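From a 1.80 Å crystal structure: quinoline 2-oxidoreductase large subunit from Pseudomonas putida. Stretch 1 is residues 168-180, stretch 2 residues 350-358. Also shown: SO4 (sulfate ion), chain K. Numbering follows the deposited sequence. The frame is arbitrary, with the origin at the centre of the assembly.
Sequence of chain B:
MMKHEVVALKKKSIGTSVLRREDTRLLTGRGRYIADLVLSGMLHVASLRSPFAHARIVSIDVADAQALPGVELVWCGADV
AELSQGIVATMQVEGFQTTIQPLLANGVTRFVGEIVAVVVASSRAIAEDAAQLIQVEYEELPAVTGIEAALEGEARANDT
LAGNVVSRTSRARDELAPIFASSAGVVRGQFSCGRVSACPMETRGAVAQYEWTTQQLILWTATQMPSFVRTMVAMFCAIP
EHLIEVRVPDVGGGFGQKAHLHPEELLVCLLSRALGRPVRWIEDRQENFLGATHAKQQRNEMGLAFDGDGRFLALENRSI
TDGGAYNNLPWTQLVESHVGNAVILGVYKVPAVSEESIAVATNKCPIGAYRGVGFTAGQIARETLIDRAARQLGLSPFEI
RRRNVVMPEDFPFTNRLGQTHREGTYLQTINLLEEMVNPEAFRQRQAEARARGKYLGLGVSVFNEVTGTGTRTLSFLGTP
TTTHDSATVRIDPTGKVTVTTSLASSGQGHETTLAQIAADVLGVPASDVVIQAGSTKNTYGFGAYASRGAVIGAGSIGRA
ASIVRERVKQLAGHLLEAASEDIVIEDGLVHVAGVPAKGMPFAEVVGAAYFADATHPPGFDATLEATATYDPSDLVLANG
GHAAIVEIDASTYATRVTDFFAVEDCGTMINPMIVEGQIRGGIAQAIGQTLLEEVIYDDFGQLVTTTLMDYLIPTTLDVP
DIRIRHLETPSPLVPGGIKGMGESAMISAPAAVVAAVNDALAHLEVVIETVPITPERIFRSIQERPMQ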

ATOM      1  N   ARG B 168     -43.965  -9.159  10.904  1.00 23.78           N
ATOM      2  CA  ARG B 168     -45.310  -9.099  10.367  1.00 25.69           C
ATOM      3  C   ARG B 168     -45.831  -7.686  10.573  1.00 26.48           C
ATOM      4  O   ARG B 168     -45.999  -7.238  11.707  1.00 25.62           O
ATOM      5  CB  ARG B 168     -46.181 -10.101  11.118  1.00 28.40           C
ATOM      6  CG  ARG B 168     -47.573 -10.267  10.586  1.00 32.11           C
ATOM      7  CD  ARG B 168     -48.183 -11.507  11.207  1.00 34.22           C
ATOM      8  NE  ARG B 168     -49.141 -12.117  10.301  1.00 36.48           N
ATOM      9  CZ  ARG B 168     -49.327 -13.424  10.196  1.00 38.82           C
ATOM     10  NH1 ARG B 168     -48.620 -14.267  10.942  1.00 38.67           N
ATOM     11  NH2 ARG B 168     -50.215 -13.886   9.335  1.00 41.37           N
ATOM     12  N   THR B 169     -46.084  -6.987   9.476  1.00 25.62           N
ATOM     13  CA  THR B 169     -46.559  -5.618   9.557  1.00 26.74           C
ATOM     14  C   THR B 169     -47.652  -5.334   8.542  1.00 26.90           C
ATOM     15  O   THR B 169     -47.687  -5.915   7.461  1.00 25.58           O
ATOM     16  CB  THR B 169     -45.402  -4.615   9.312  1.00 27.22           C
ATOM     17  OG1 THR B 169     -44.309  -4.914  10.190  1.00 28.89           O
ATOM     18  CG2 THR B 169     -45.868  -3.190   9.569  1.00 26.76           C
ATOM     19  N   SER B 170     -48.549  -4.428   8.911  1.00 28.46           N
ATOM     20  CA  SER B 170     -49.637  -4.018   8.044  1.00 28.94           C
ATOM     21  C   SER B 170     -49.841  -2.535   8.287  1.00 30.10           C
ATOM     22  O   SER B 170     -50.286  -2.128   9.358  1.00 32.34           O
ATOM     23  CB  SER B 170     -50.912  -4.790   8.379  1.00 29.97           C
ATOM     24  OG  SER B 170     -51.993  -4.313   7.602  1.00 33.22           O
ATOM     25  N   ARG B 171     -49.500  -1.724   7.294  1.00 29.91           N
ATOM     26  CA  ARG B 171     -49.635  -0.283   7.417  1.00 30.24           C
ATOM     27  C   ARG B 171     -50.982   0.254   6.950  1.00 28.90           C
ATOM     28  O   ARG B 171     -51.322   1.402   7.219  1.00 28.86           O
ATOM     29  CB  ARG B 171     -48.483   0.396   6.674  1.00 32.65           C
ATOM     30  CG  ARG B 171     -47.189   0.370   7.476  1.00 35.74           C
ATOM     31  CD  ARG B 171     -45.946   0.323   6.602  1.00 38.22           C
ATOM     32  NE  ARG B 171     -45.747  -0.993   6.004  1.00 38.87           N
ATOM     33  CZ  ARG B 171     -44.625  -1.381   5.407  1.00 38.78           C
ATOM     34  NH1 ARG B 171     -43.591  -0.552   5.324  1.00 37.96           N
ATOM     35  NH2 ARG B 171     -44.535  -2.602   4.901  1.00 38.60           N
ATOM     36  N   ALA B 172     -51.750  -0.575   6.254  1.00 27.49           N
ATOM     37  CA  ALA B 172     -53.066  -0.171   5.779  1.00 27.37           C
ATOM     38  C   ALA B 172     -53.992  -1.376   5.850  1.00 27.26           C
ATOM     39  O   ALA B 172     -53.671  -2.441   5.320  1.00 26.44           O
ATOM     40  CB  ALA B 172     -52.976   0.347   4.354  1.00 26.11           C
ATOM     41  N   ARG B 173     -55.139  -1.211   6.503  1.00 26.25           N
ATOM     42  CA  ARG B 173     -56.092  -2.308   6.652  1.00 26.98           C
ATOM     43  C   ARG B 173     -57.546  -1.942   6.369  1.00 27.64           C
ATOM     44  O   ARG B 173     -58.435  -2.265   7.155  1.00 28.39           O
ATOM     45  CB  ARG B 173     -55.990  -2.894   8.065  1.00 28.52           C
ATOM     46  N   ASP B 174     -57.794  -1.277   5.247  1.00 27.47           N
ATOM     47  CA  ASP B 174     -59.160  -0.907   4.886  1.00 28.00           C
ATOM     48  C   ASP B 174     -59.976  -2.170   4.611  1.00 28.38           C
ATOM     49  O   ASP B 174     -59.425  -3.204   4.228  1.00 28.32           O
ATOM     50  CB  ASP B 174     -59.158  -0.018   3.638  1.00 26.91           C
ATOM     51  CG  ASP B 174     -58.511   1.330   3.884  1.00 28.13           C
ATOM     52  OD1 ASP B 174     -58.040   1.951   2.908  1.00 24.63           O
ATOM     53  OD2 ASP B 174     -58.481   1.775   5.055  1.00 28.48           O
ATOM     54  N   GLU B 175     -61.286  -2.084   4.821  1.00 28.05           N
ATOM     55  CA  GLU B 175     -62.187  -3.208   4.578  1.00 28.73           C
ATOM     56  C   GLU B 175     -62.449  -3.242   3.076  1.00 27.45           C
ATOM     57  O   GLU B 175     -63.093  -2.343   2.534  1.00 27.51           O
ATOM     58  CB  GLU B 175     -63.496  -2.998   5.347  1.00 31.57           C
ATOM     59  CG  GLU B 175     -64.536  -4.096   5.162  1.00 36.33           C
ATOM     60  CD  GLU B 175     -63.966  -5.484   5.385  1.00 40.25           C
ATOM     61  OE1 GLU B 175     -63.418  -6.073   4.425  1.00 39.67           O
ATOM     62  OE2 GLU B 175     -64.057  -5.982   6.529  1.00 43.20           O
ATOM     63  N   LEU B 176     -61.957  -4.278   2.401  1.00 24.88           N
ATOM     64  CA  LEU B 176     -62.115  -4.367   0.953  1.00 24.44           C
ATOM     65  C   LEU B 176     -63.105  -5.399   0.424  1.00 24.08           C
ATOM     66  O   LEU B 176     -63.506  -5.324  -0.737  1.00 23.91           O
ATOM     67  CB  LEU B 176     -60.748  -4.615   0.302  1.00 22.95           C
ATOM     68  CG  LEU B 176     -59.593  -3.695   0.703  1.00 23.07           C
ATOM     69  CD1 LEU B 176     -58.380  -4.019  -0.170  1.00 22.02           C
ATOM     70  CD2 LEU B 176     -59.991  -2.230   0.539  1.00 22.69           C
ATOM     71  N   ALA B 177     -63.491  -6.364   1.255  1.00 24.81           N
ATOM     72  CA  ALA B 177     -64.424  -7.401   0.816  1.00 25.43           C
ATOM     73  C   ALA B 177     -65.634  -6.828   0.079  1.00 26.45           C
ATOM     74  O   ALA B 177     -65.954  -7.255  -1.033  1.00 26.71           O
ATOM     75  CB  ALA B 177     -64.879  -8.246   2.008  1.00 26.51           C
ATOM     76  N   PRO B 178     -66.329  -5.854   0.685  1.00 26.30           N
ATOM     77  CA  PRO B 178     -67.490  -5.296  -0.014  1.00 25.65           C
ATOM     78  C   PRO B 178     -67.132  -4.601  -1.328  1.00 24.06           C
ATOM     79  O   PRO B 178     -67.937  -4.576  -2.256  1.00 23.29           O
ATOM     80  CB  PRO B 178     -68.095  -4.346   1.020  1.00 27.31           C
ATOM     81  CG  PRO B 178     -66.919  -3.960   1.869  1.00 30.30           C
ATOM     82  CD  PRO B 178     -66.176  -5.258   2.021  1.00 27.09           C
ATOM     83  N   ILE B 179     -65.930  -4.043  -1.420  1.00 23.26           N
ATOM     84  CA  ILE B 179     -65.529  -3.380  -2.656  1.00 23.02           C
ATOM     85  C   ILE B 179     -65.334  -4.420  -3.762  1.00 24.10           C
ATOM     86  O   ILE B 179     -65.835  -4.255  -4.875  1.00 24.87           O
ATOM     87  CB  ILE B 179     -64.231  -2.555  -2.464  1.00 22.05           C
ATOM     88  CG1 ILE B 179     -64.488  -1.420  -1.470  1.00 19.68           C
ATOM     89  CG2 ILE B 179     -63.764  -1.994  -3.807  1.00 22.56           C
ATOM     90  CD1 ILE B 179     -63.271  -0.549  -1.157  1.00 19.31           C
ATOM     91  N   PHE B 180     -64.616  -5.498  -3.453  1.00 24.60           N
ATOM     92  CA  PHE B 180     -64.390  -6.550  -4.438  1.00 24.18           C
ATOM     93  C   PHE B 180     -65.691  -7.245  -4.802  1.00 24.91           C
ATOM     94  O   PHE B 180     -65.837  -7.771  -5.902  1.00 24.90           O
ATOM     95  CB  PHE B 180     -63.386  -7.586  -3.918  1.00 23.37           C
ATOM     96  CG  PHE B 180     -61.963  -7.152  -4.044  1.00 24.63           C
ATOM     97  CD1 PHE B 180     -61.357  -6.399  -3.044  1.00 24.76           C
ATOM     98  CD2 PHE B 180     -61.239  -7.442  -5.200  1.00 24.77           C
ATOM     99  CE1 PHE B 180     -60.051  -5.939  -3.194  1.00 26.08           C
ATOM    100  CE2 PHE B 180     -59.935  -6.986  -5.357  1.00 24.87           C
ATOM    101  CZ  PHE B 180     -59.339  -6.231  -4.354  1.00 25.16           C
ATOM    102  N   VAL B 350     -55.056   5.098  -5.467  1.00 22.47           N
ATOM    103  CA  VAL B 350     -55.923   4.002  -5.041  1.00 22.61           C
ATOM    104  C   VAL B 350     -56.421   4.391  -3.652  1.00 22.70           C
ATOM    105  O   VAL B 350     -55.668   4.346  -2.682  1.00 23.50           O
ATOM    106  CB  VAL B 350     -55.137   2.667  -4.952  1.00 23.43           C
ATOM    107  CG1 VAL B 350     -56.094   1.521  -4.660  1.00 22.85           C
ATOM    108  CG2 VAL B 350     -54.383   2.418  -6.257  1.00 22.88           C
ATOM    109  N   PRO B 351     -57.704   4.769  -3.541  1.00 23.34           N
ATOM    110  CA  PRO B 351     -58.322   5.187  -2.277  1.00 23.31           C
ATOM    111  C   PRO B 351     -58.416   4.180  -1.130  1.00 23.82           C
ATOM    112  O   PRO B 351     -58.323   4.568   0.036  1.00 25.65           O
ATOM    113  CB  PRO B 351     -59.690   5.689  -2.723  1.00 23.19           C
ATOM    114  CG  PRO B 351     -60.012   4.772  -3.853  1.00 23.96           C
ATOM    115  CD  PRO B 351     -58.708   4.715  -4.619  1.00 23.40           C
ATOM    116  N   ALA B 352     -58.606   2.902  -1.440  1.00 22.08           N
ATOM    117  CA  ALA B 352     -58.714   1.890  -0.389  1.00 21.05           C
ATOM    118  C   ALA B 352     -57.626   0.832  -0.525  1.00 20.84           C
ATOM    119  O   ALA B 352     -57.483   0.209  -1.578  1.00 20.24           O
ATOM    120  CB  ALA B 352     -60.088   1.233  -0.432  1.00 20.44           C
ATOM    121  N   VAL B 353     -56.874   0.622   0.550  1.00 20.49           N
ATOM    122  CA  VAL B 353     -55.787  -0.347   0.538  1.00 20.42           C
ATOM    123  C   VAL B 353     -55.730  -1.222   1.785  1.00 22.08           C
ATOM    124  O   VAL B 353     -55.986  -0.766   2.902  1.00 21.96           O
ATOM    125  CB  VAL B 353     -54.421   0.363   0.400  1.00 19.85           C
ATOM    126  CG1 VAL B 353     -53.290  -0.670   0.336  1.00 19.22           C
ATOM    127  CG2 VAL B 353     -54.417   1.247  -0.835  1.00 17.69           C
ATOM    128  N   SER B 354     -55.392  -2.488   1.580  1.00 22.51           N
ATOM    129  CA  SER B 354     -55.249  -3.427   2.681  1.00 22.42           C
ATOM    130  C   SER B 354     -54.073  -4.323   2.339  1.00 22.81           C
ATOM    131  O   SER B 354     -54.138  -5.118   1.401  1.00 21.97           O
ATOM    132  CB  SER B 354     -56.508  -4.271   2.856  1.00 23.70           C
ATOM    133  OG  SER B 354     -56.325  -5.200   3.912  1.00 25.37           O
ATOM    134  N   GLU B 355     -52.989  -4.182   3.087  1.00 22.53           N
ATOM    135  CA  GLU B 355     -51.818  -4.989   2.825  1.00 24.03           C
ATOM    136  C   GLU B 355     -51.141  -5.440   4.091  1.00 23.82           C
ATOM    137  O   GLU B 355     -51.270  -4.811   5.142  1.00 22.28           O
ATOM    138  CB  GLU B 355     -50.819  -4.221   1.944  1.00 24.53           C
ATOM    139  CG  GLU B 355     -50.293  -2.906   2.511  1.00 27.91           C
ATOM    140  CD  GLU B 355     -49.386  -3.080   3.714  1.00 29.92           C
ATOM    141  OE1 GLU B 355     -48.564  -4.024   3.721  1.00 30.83           O
ATOM    142  OE2 GLU B 355     -49.482  -2.259   4.653  1.00 30.61           O
ATOM    143  N   GLU B 356     -50.421  -6.548   3.980  1.00 22.59           N
ATOM    144  CA  GLU B 356     -49.684  -7.091   5.101  1.00 22.53           C
ATOM    145  C   GLU B 356     -48.381  -7.661   4.566  1.00 20.86           C
ATOM    146  O   GLU B 356     -48.352  -8.266   3.490  1.00 19.91           O
ATOM    147  CB  GLU B 356     -50.473  -8.200   5.794  1.00 22.76           C
ATOM    148  CG  GLU B 356     -49.833  -8.654   7.104  1.00 25.92           C
ATOM    149  CD  GLU B 356     -50.592  -9.788   7.777  1.00 28.04           C
ATOM    150  OE1 GLU B 356     -50.353 -10.034   8.979  1.00 31.36           O
ATOM    151  OE2 GLU B 356     -51.420 -10.438   7.109  1.00 29.42           O
ATOM    152  N   SER B 357     -47.317  -7.456   5.326  1.00 19.82           N
ATOM    153  CA  SER B 357     -45.995  -7.941   4.977  1.00 21.78           C
ATOM    154  C   SER B 357     -45.578  -8.989   6.006  1.00 21.37           C
ATOM    155  O   SER B 357     -45.598  -8.721   7.205  1.00 21.72           O
ATOM    156  CB  SER B 357     -44.999  -6.780   4.996  1.00 22.38           C
ATOM    157  OG  SER B 357     -43.681  -7.248   4.781  1.00 32.54           O
ATOM    158  N   ILE B 358     -45.203 -10.174   5.534  1.00 19.81           N
ATOM    159  CA  ILE B 358     -44.776 -11.254   6.421  1.00 20.20           C
ATOM    160  C   ILE B 358     -43.412 -11.790   5.985  1.00 21.10           C
ATOM    161  O   ILE B 358     -43.223 -12.148   4.820  1.00 20.75           O
ATOM    162  CB  ILE B 358     -45.770 -12.441   6.390  1.00 20.56           C
ATOM    163  CG1 ILE B 358     -47.190 -11.951   6.688  1.00 19.43           C
ATOM    164  CG2 ILE B 358     -45.354 -13.496   7.417  1.00 21.94           C
ATOM    165  CD1 ILE B 358     -48.254 -12.997   6.419  1.00 21.24           C
TER
HETATM  166  S   SO4 K3101     -51.255 -16.456   8.591  1.00 59.62           S
HETATM  167  O1  SO4 K3101     -52.391 -15.788   9.259  1.00 60.20           O
HETATM  168  O2  SO4 K3101     -51.718 -17.709   7.963  1.00 61.12           O
HETATM  169  O3  SO4 K3101     -50.709 -15.568   7.553  1.00 60.55           O
HETATM  170  O4  SO4 K3101     -50.206 -16.757   9.582  1.00 59.83           O
HETATM  171  O   HOH W   1     -46.708  -3.744   5.778  1.00 27.07           O
HETATM  172  O   HOH W   2     -60.047   4.483   2.333  1.00 41.45           O
HETATM  173  O   HOH W   3     -58.594  -5.953   5.664  1.00 44.84           O

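The most unusual feature of this contact is a glutamate side chain that takes over where the strand pairing breaks. Stretch 1 turns a corner at R171, and there E355, with chi1 and chi2 both near p, curls its carboxylate back to the backbone amides of R171 and A172. E355 OE2 accepts from R171 N at 2.7 Å and, weakly, from A172 N at 3.2 Å. Its other oxygen, E355 OE1, accepts from water 1 at 2.8 Å, and that water also accepts from R171 NH2 at 2.6 Å. The carboxylate of buried E355 is thus satisfied by two amides and a water that links it to the R171 guanidinium; R171 NE itself stays 4.2 Å from E355 OE2, beyond a salt bridge.

Before the corner the pairing is regular and antiparallel. T169 N donates to S357 O at 2.9 Å, and S357 N returns a bond to T169 O at 2.7 Å. S170 OG then reaches across to E355 O at 2.6 Å, a side-chain hydroxyl binding a strand carbonyl. R168, extended in t rotamers, sets its NE 2.7 Å from E356 OE1 in a salt bridge; I358 CD1 lies over one face of the guanidinium, and a sulfate, probably from the crystallisation liquor, sits at its edge.

Past the corner, E355 N donates to A172 O at 2.9 Å. D174 then serves the strand twice: its backbone N donates to V353 O at 3.0 Å, while OD1 accepts from V353 N at 2.9 Å, the carboxylate standing in for a strand carbonyl.

The far end closes with apolar packing. L176 CD2 lies 3.6 Å from A352 CB, and I179 CD1 lies 3.7 Å from the same A352 CB; the small alanine receives both branched side chains. Together the two stretches bury 750 Å².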